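Local structure of glutathione transferase o1 (Bombyx mori, 3RBT) at residues 71-75 with 242-246; 133-138 with 238-243. The protein belongs to the Omega class of glutathione transferases, whose members generally transfer glutathione to electrophiles or use it to reduce dehydroascorbate. The contacts are given in a common frame with arbitrary orientation. Numbering follows the deposited sequence.

Contact 1 of 2, residues 71-75 with 242-246; sequences PRLKI and MGYYL
Here the C-terminal tail of a glutathione transferase closes on its thioredoxin-like domain, forming a single antiparallel beta bridge with the loop between helix 64-69 and strand 77-80. Lys-74 and Tyr-245 are its non-hydrogen-bonded pair, CA to CA 4.2 Å. Leu-73 is in the left-handed helical conformation (phi/psi 56/45), after which Lys-74 and Ile-75 are extended; on the tail, Tyr-244 is not extended (-90/3), but Tyr-245 is (-144/156).

Ile-75 loses most surface. The rotamer of Ile-75 (chi1 p, chi2 t) brings its CD1 to 3.7 Å from CD2 of Leu-246 and 3.6 Å from O of Gly-243. In related transferases the residue just before the conserved cis-proline, here probably Ile-75, offers its backbone to glutathione, consistent with the tail lying across the glutathione site. Asn-35, probably at the position of the usual Omega-class cysteine, touches Ile-75 and hydrogen-bonds through ND2 to Gly-243 O.

Leu-246 (chi1 m, chi2 t), the chain end, packs beside Ile-75 and against Val-32 and Leu-62; CB of Leu-246 is 4.4 Å from CB of Leu-73. Tyr-244 O accepts Ile-75 N at 2.9 Å and lies 3.5 Å from CA of Lys-74. Tyr-244 and Tyr-245, both chi1 p, project their rings on the face that carries Lys-74, opposite the side chains of Ile-75 and Leu-246. Arg-72 forms a salt bridge with Glu-128 of the second subunit. The second bridge bond runs from Leu-246 N to Leu-73 O at 3.0 Å, and the same oxygen lies 3.4 Å from CA of Tyr-245.

Contact 2 of 2, residues 133-138 with 238-243; sequences SLECFD and RAHSMG
The last turns of helix 113-138, in the all-helical C-terminal domain, receive the loop that follows helix 227-237. Ser-133 OG, bonded to Ile-130 O, lies 3.4 Å from CE of Met-242. Leu-134 CD1 (chi1 t, chi2 p) touches CB of Ala-239 at 3.8 Å and SD of Met-242 at 3.7 Å. Phe-137 (chi1 m) makes an oblique Met-aromatic contact: SD of the all-trans Met-242 side chain lies 4.9 Å from the Phe-137 ring centroid, 72° off the ring normal, and CE packs 3.4 Å from Phe-137 CD2. The ring also meets Tyr-234, and Phe-137 O lies 3.3 Å from CA of Arg-238. Asp-138 (CA 4.5 Å from that of Arg-238) accepts Ala-239 N on OD1 at 2.9 Å, and Arg-238 NE at 2.9 Å and NH2 at 3.3 Å on O. Arg-238, first beyond helix 227-237, has positive phi (57°). Asp-138 OD1 is 3.6 Å from Arg-238 NH2 but over the guanidinium face, so this long salt bridge is purely electrostatic, and the directed bonds each join side chain to backbone.

From the N terminus, the chain passes the 71-75 loop of the thioredoxin-like domain, crosses into the helical domain and reaches 133-138 near the end of its long helix. A run of further helices leads to helix 227-237, whose trailing loop returns to 133-138 and closes contact 2. A few residues later the tail meets 71-75, closing contact 1, so the loop of contact 2 nests inside that of contact 1. Met-242 and Gly-243 belong to both, and Leu-246 CD2 packs 4.1 Å from CA of Ser-241. One continuous tail, residues 238-246, thus spans from the helical domain to the thioredoxin-like domain, with the contact centres about 13 Å apart.

Contact 1 of 2, residues 71-75 with 242-246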
ATOM      1  N   PRO A  71       6.731  17.575  -6.562  1.00 29.50           N
ATOM      2  CA  PRO A  71       5.895  18.197  -7.602  1.00 30.97           C
ATOM      3  C   PRO A  71       4.419  17.800  -7.550  1.00 30.68           C
ATOM      4  O   PRO A  71       3.562  18.592  -7.947  1.00 31.29           O
ATOM      5  CB  PRO A  71       6.554  17.748  -8.913  1.00 32.00           C
ATOM      6  CG  PRO A  71       7.298  16.527  -8.581  1.00 31.55           C
ATOM      7  CD  PRO A  71       7.679  16.596  -7.127  1.00 29.96           C
ATOM      8  N   ARG A  72       4.132  16.604  -7.032  1.00 30.25           N
ATOM      9  CA  ARG A  72       2.752  16.142  -6.838  1.00 30.55           C
ATOM     10  C   ARG A  72       2.150  16.625  -5.503  1.00 29.34           C
ATOM     11  O   ARG A  72       0.993  16.337  -5.191  1.00 29.27           O
ATOM     12  CB  ARG A  72       2.691  14.611  -6.967  1.00 30.41           C
ATOM     13  CG  ARG A  72       2.763  14.108  -8.428  1.00 34.92           C
ATOM     14  CD  ARG A  72       3.466  12.747  -8.544  1.00 39.48           C
ATOM     15  NE  ARG A  72       2.833  11.701  -7.731  1.00 41.14           N
ATOM     16  CZ  ARG A  72       2.044  10.738  -8.209  1.00 42.24           C
ATOM     17  NH1 ARG A  72       1.785  10.667  -9.512  1.00 44.25           N
ATOM     18  NH2 ARG A  72       1.510   9.845  -7.381  1.00 41.03           N
ATOM     19  N   LEU A  73       2.950  17.354  -4.724  1.00 29.01           N
ATOM     20  CA  LEU A  73       2.523  17.985  -3.466  1.00 28.20           C
ATOM     21  C   LEU A  73       1.919  17.005  -2.447  1.00 26.62           C
ATOM     22  O   LEU A  73       0.885  17.280  -1.826  1.00 25.90           O
ATOM     23  CB  LEU A  73       1.592  19.178  -3.745  1.00 29.13           C
ATOM     24  CG  LEU A  73       2.275  20.386  -4.394  1.00 31.07           C
ATOM     25  CD1 LEU A  73       1.273  21.428  -4.839  1.00 32.55           C
ATOM     26  CD2 LEU A  73       3.270  21.006  -3.422  1.00 32.37           C
ATOM     27  N   LYS A  74       2.580  15.863  -2.286  1.00 25.59           N
ATOM     28  CA  LYS A  74       2.136  14.838  -1.359  1.00 24.27           C
ATOM     29  C   LYS A  74       2.405  15.280   0.066  1.00 23.00           C
ATOM     30  O   LYS A  74       3.376  16.004   0.329  1.00 22.93           O
ATOM     31  CB  LYS A  74       2.819  13.504  -1.653  1.00 24.44           C
ATOM     32  CG  LYS A  74       2.813  13.133  -3.132  1.00 27.97           C
ATOM     33  CD  LYS A  74       3.046  11.657  -3.362  1.00 32.32           C
ATOM     34  CE  LYS A  74       1.717  10.936  -3.554  1.00 34.55           C
ATOM     35  NZ  LYS A  74       1.932   9.544  -4.027  1.00 37.01           N
ATOM     36  N   ILE A  75       1.519  14.875   0.975  1.00 21.67           N
ATOM     37  CA  ILE A  75       1.641  15.232   2.393  1.00 20.98           C
ATOM     38  C   ILE A  75       1.281  14.047   3.281  1.00 19.50           C
ATOM     39  O   ILE A  75       0.448  13.220   2.898  1.00 19.73           O
ATOM     40  CB  ILE A  75       0.786  16.480   2.796  1.00 21.52           C
ATOM     41  CG1 ILE A  75      -0.711  16.234   2.548  1.00 21.51           C
ATOM     42  CG2 ILE A  75       1.309  17.768   2.105  1.00 22.99           C
ATOM     43  CD1 ILE A  75      -1.601  17.320   3.128  1.00 23.50           C
ATOM     44  N   MET A 242      -7.238  18.015   3.814  1.00 30.84           N
ATOM     45  CA  MET A 242      -7.417  16.752   4.542  1.00 29.52           C
ATOM     46  C   MET A 242      -6.835  15.499   3.834  1.00 28.64           C
ATOM     47  O   MET A 242      -6.610  14.473   4.477  1.00 27.24           O
ATOM     48  CB  MET A 242      -8.921  16.555   4.807  1.00 29.98           C
ATOM     49  CG  MET A 242      -9.300  15.449   5.789  1.00 29.10           C
ATOM     50  SD  MET A 242     -11.095  15.350   6.032  1.00 29.00           S
ATOM     51  CE  MET A 242     -11.211  13.733   6.800  1.00 29.32           C
ATOM     52  N   GLY A 243      -6.607  15.582   2.522  1.00 28.88           N
ATOM     53  CA  GLY A 243      -6.127  14.433   1.735  1.00 28.49           C
ATOM     54  C   GLY A 243      -4.650  14.091   1.891  1.00 28.00           C
ATOM     55  O   GLY A 243      -3.945  14.679   2.714  1.00 27.43           O
ATOM     56  N   TYR A 244      -4.182  13.127   1.100  1.00 28.22           N
ATOM     57  CA  TYR A 244      -2.761  12.756   1.100  1.00 28.50           C
ATOM     58  C   TYR A 244      -1.951  13.584   0.081  1.00 29.13           C
ATOM     59  O   TYR A 244      -0.756  13.377  -0.109  1.00 28.80           O
ATOM     60  CB  TYR A 244      -2.579  11.242   0.903  1.00 28.13           C
ATOM     61  CG  TYR A 244      -3.231  10.678  -0.347  1.00 30.92           C
ATOM     62  CD1 TYR A 244      -2.558  10.682  -1.570  1.00 32.45           C
ATOM     63  CD2 TYR A 244      -4.513  10.131  -0.301  1.00 33.13           C
ATOM     64  CE1 TYR A 244      -3.148  10.161  -2.720  1.00 35.48           C
ATOM     65  CE2 TYR A 244      -5.122   9.612  -1.451  1.00 35.27           C
ATOM     66  CZ  TYR A 244      -4.431   9.632  -2.654  1.00 36.32           C
ATOM     67  OH  TYR A 244      -5.016   9.118  -3.789  1.00 37.65           O
ATOM     68  N   TYR A 245      -2.628  14.523  -0.568  1.00 30.45           N
ATOM     69  CA  TYR A 245      -1.985  15.509  -1.432  1.00 32.29           C
ATOM     70  C   TYR A 245      -2.704  16.844  -1.296  1.00 33.00           C
ATOM     71  O   TYR A 245      -3.873  16.900  -0.900  1.00 32.81           O
ATOM     72  CB  TYR A 245      -1.955  15.054  -2.902  1.00 33.36           C
ATOM     73  CG  TYR A 245      -3.309  14.695  -3.475  1.00 36.53           C
ATOM     74  CD1 TYR A 245      -3.872  13.437  -3.239  1.00 37.60           C
ATOM     75  CD2 TYR A 245      -4.027  15.603  -4.261  1.00 39.57           C
ATOM     76  CE1 TYR A 245      -5.115  13.088  -3.755  1.00 40.33           C
ATOM     77  CE2 TYR A 245      -5.285  15.261  -4.791  1.00 42.04           C
ATOM     78  CZ  TYR A 245      -5.818  13.999  -4.529  1.00 42.45           C
ATOM     79  OH  TYR A 245      -7.050  13.630  -5.030  1.00 44.68           O
ATOM     80  N   LEU A 246      -1.988  17.919  -1.606  1.00 34.00           N
ATOM     81  CA  LEU A 246      -2.573  19.250  -1.616  1.00 35.50           C
ATOM     82  C   LEU A 246      -2.947  19.650  -3.041  1.00 36.73           C
ATOM     83  O   LEU A 246      -2.490  19.040  -4.015  1.00 36.61           O
ATOM     84  CB  LEU A 246      -1.607  20.267  -1.002  1.00 35.73           C
ATOM     85  CG  LEU A 246      -1.340  20.129   0.500  1.00 36.06           C
ATOM     86  CD1 LEU A 246      -0.257  21.108   0.936  1.00 37.24           C
ATOM     87  CD2 LEU A 246      -2.621  20.333   1.316  1.00 37.17           C
ATOM     88  OXT LEU A 246      -3.719  20.590  -3.243  1.00 37.97           O
TER

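Contact 2 of 2, residues 133-138 with 238-243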
ATOM      1  N   SER A 133     -15.339   9.820   5.450  1.00 31.80           N
ATOM      2  CA  SER A 133     -15.111  10.942   6.355  1.00 32.38           C
ATOM      3  C   SER A 133     -14.710  12.205   5.580  1.00 32.88           C
ATOM      4  O   SER A 133     -15.132  13.317   5.921  1.00 33.61           O
ATOM      5  CB  SER A 133     -14.063  10.586   7.413  1.00 31.13           C
ATOM      6  OG  SER A 133     -12.759  10.724   6.888  1.00 31.11           O
ATOM      7  N   LEU A 134     -13.910  12.014   4.533  1.00 32.70           N
ATOM      8  CA  LEU A 134     -13.467  13.086   3.654  1.00 33.62           C
ATOM      9  C   LEU A 134     -14.652  13.817   3.007  1.00 35.28           C
ATOM     10  O   LEU A 134     -14.725  15.046   3.040  1.00 35.81           O
ATOM     11  CB  LEU A 134     -12.548  12.504   2.576  1.00 33.52           C
ATOM     12  CG  LEU A 134     -11.669  13.396   1.700  1.00 34.82           C
ATOM     13  CD1 LEU A 134     -10.637  14.135   2.526  1.00 34.41           C
ATOM     14  CD2 LEU A 134     -10.967  12.531   0.650  1.00 35.84           C
ATOM     15  N   GLU A 135     -15.569  13.046   2.427  1.00 35.91           N
ATOM     16  CA  GLU A 135     -16.778  13.575   1.810  1.00 37.78           C
ATOM     17  C   GLU A 135     -17.678  14.255   2.847  1.00 38.47           C
ATOM     18  O   GLU A 135     -18.287  15.294   2.573  1.00 39.34           O
ATOM     19  CB  GLU A 135     -17.535  12.440   1.113  1.00 38.53           C
ATOM     20  CG  GLU A 135     -18.852  12.842   0.456  1.00 41.32           C
ATOM     21  CD  GLU A 135     -19.560  11.665  -0.204  1.00 43.24           C
ATOM     22  OE1 GLU A 135     -20.770  11.775  -0.478  1.00 46.48           O
ATOM     23  OE2 GLU A 135     -18.909  10.624  -0.444  1.00 43.19           O
ATOM     24  N   CYS A 136     -17.749  13.650   4.032  1.00 37.69           N
ATOM     25  CA  CYS A 136     -18.558  14.151   5.132  1.00 38.37           C
ATOM     26  C   CYS A 136     -18.145  15.565   5.531  1.00 38.44           C
ATOM     27  O   CYS A 136     -18.981  16.463   5.580  1.00 39.40           O
ATOM     28  CB  CYS A 136     -18.457  13.208   6.339  1.00 37.72           C
ATOM     29  SG  CYS A 136     -19.557  13.608   7.717  1.00 38.45           S
ATOM     30  N   PHE A 137     -16.852  15.757   5.792  1.00 37.10           N
ATOM     31  CA  PHE A 137     -16.352  17.032   6.312  1.00 37.31           C
ATOM     32  C   PHE A 137     -16.317  18.100   5.224  1.00 38.41           C
ATOM     33  O   PHE A 137     -16.166  19.291   5.510  1.00 39.05           O
ATOM     34  CB  PHE A 137     -14.968  16.864   6.954  1.00 35.46           C
ATOM     35  CG  PHE A 137     -14.915  15.832   8.057  1.00 34.11           C
ATOM     36  CD1 PHE A 137     -16.081  15.373   8.679  1.00 34.44           C
ATOM     37  CD2 PHE A 137     -13.693  15.343   8.496  1.00 31.12           C
ATOM     38  CE1 PHE A 137     -16.025  14.431   9.698  1.00 33.27           C
ATOM     39  CE2 PHE A 137     -13.622  14.405   9.510  1.00 31.03           C
ATOM     40  CZ  PHE A 137     -14.792  13.941  10.114  1.00 32.59           C
ATOM     41  N   ASP A 138     -16.470  17.656   3.980  1.00 38.68           N
ATOM     42  CA  ASP A 138     -16.445  18.525   2.818  1.00 39.93           C
ATOM     43  C   ASP A 138     -17.836  19.099   2.528  1.00 42.23           C
ATOM     44  O   ASP A 138     -17.952  20.143   1.884  1.00 42.98           O
ATOM     45  CB  ASP A 138     -15.935  17.738   1.601  1.00 39.31           C
ATOM     46  CG  ASP A 138     -15.009  18.550   0.706  1.00 38.99           C
ATOM     47  OD1 ASP A 138     -14.328  19.476   1.198  1.00 37.14           O
ATOM     48  OD2 ASP A 138     -14.945  18.238  -0.502  1.00 40.18           O
ATOM     49  N   ARG A 238     -13.424  22.831   5.512  1.00 35.60           N
ATOM     50  CA  ARG A 238     -13.923  21.624   4.845  1.00 35.63           C
ATOM     51  C   ARG A 238     -12.779  20.602   4.706  1.00 34.24           C
ATOM     52  O   ARG A 238     -11.986  20.453   5.642  1.00 33.20           O
ATOM     53  CB  ARG A 238     -14.619  21.978   3.520  1.00 36.64           C
ATOM     54  CG  ARG A 238     -15.784  22.969   3.695  1.00 39.06           C
ATOM     55  CD  ARG A 238     -16.185  23.608   2.371  1.00 41.33           C
ATOM     56  NE  ARG A 238     -16.493  22.578   1.387  1.00 41.82           N
ATOM     57  CZ  ARG A 238     -16.226  22.657   0.090  1.00 43.16           C
ATOM     58  NH1 ARG A 238     -15.648  23.736  -0.424  1.00 44.14           N
ATOM     59  NH2 ARG A 238     -16.557  21.646  -0.698  1.00 43.66           N
ATOM     60  N   ALA A 239     -12.671  19.921   3.564  1.00 34.34           N
ATOM     61  CA  ALA A 239     -11.644  18.881   3.390  1.00 33.41           C
ATOM     62  C   ALA A 239     -10.479  19.287   2.473  1.00 33.79           C
ATOM     63  O   ALA A 239      -9.704  18.436   2.025  1.00 32.58           O
ATOM     64  CB  ALA A 239     -12.283  17.587   2.897  1.00 32.96           C
ATOM     65  N   HIS A 240     -10.347  20.587   2.213  1.00 35.59           N
ATOM     66  CA  HIS A 240      -9.381  21.090   1.224  1.00 36.48           C
ATOM     67  C   HIS A 240      -7.938  20.662   1.485  1.00 35.25           C
ATOM     68  O   HIS A 240      -7.153  20.443   0.550  1.00 35.21           O
ATOM     69  CB  HIS A 240      -9.495  22.611   1.096  1.00 38.16           C
ATOM     70  CG  HIS A 240     -10.747  23.057   0.399  1.00 41.65           C
ATOM     71  ND1 HIS A 240     -11.633  23.954   0.956  1.00 44.57           N
ATOM     72  CD2 HIS A 240     -11.268  22.710  -0.802  1.00 43.67           C
ATOM     73  CE1 HIS A 240     -12.638  24.152   0.124  1.00 46.85           C
ATOM     74  NE2 HIS A 240     -12.442  23.407  -0.951  1.00 46.65           N
ATOM     75  N   SER A 241      -7.617  20.510   2.762  1.00 34.01           N
ATOM     76  CA  SER A 241      -6.274  20.175   3.196  1.00 33.01           C
ATOM     77  C   SER A 241      -6.217  18.853   4.001  1.00 31.38           C
ATOM     78  O   SER A 241      -5.258  18.588   4.725  1.00 30.72           O
ATOM     79  CB  SER A 241      -5.704  21.387   3.949  1.00 33.45           C
ATOM     80  OG  SER A 241      -5.277  21.060   5.252  1.00 33.91           O
ATOM     81  N   MET A 242      -7.238  18.015   3.814  1.00 30.84           N
ATOM     82  CA  MET A 242      -7.417  16.752   4.542  1.00 29.52           C
ATOM     83  C   MET A 242      -6.835  15.499   3.834  1.00 28.64           C
ATOM     84  O   MET A 242      -6.610  14.473   4.477  1.00 27.24           O
ATOM     85  CB  MET A 242      -8.921  16.555   4.807  1.00 29.98           C
ATOM     86  CG  MET A 242      -9.300  15.449   5.789  1.00 29.10           C
ATOM     87  SD  MET A 242     -11.095  15.350   6.032  1.00 29.00           S
ATOM     88  CE  MET A 242     -11.211  13.733   6.800  1.00 29.32           C
ATOM     89  N   GLY A 243      -6.607  15.582   2.522  1.00 28.88           N
ATOM     90  CA  GLY A 243      -6.127  14.433   1.735  1.00 28.49           C
ATOM     91  C   GLY A 243      -4.650  14.091   1.891  1.00 28.00           C
ATOM     92  O   GLY A 243      -3.945  14.679   2.714  1.00 27.43           O
TER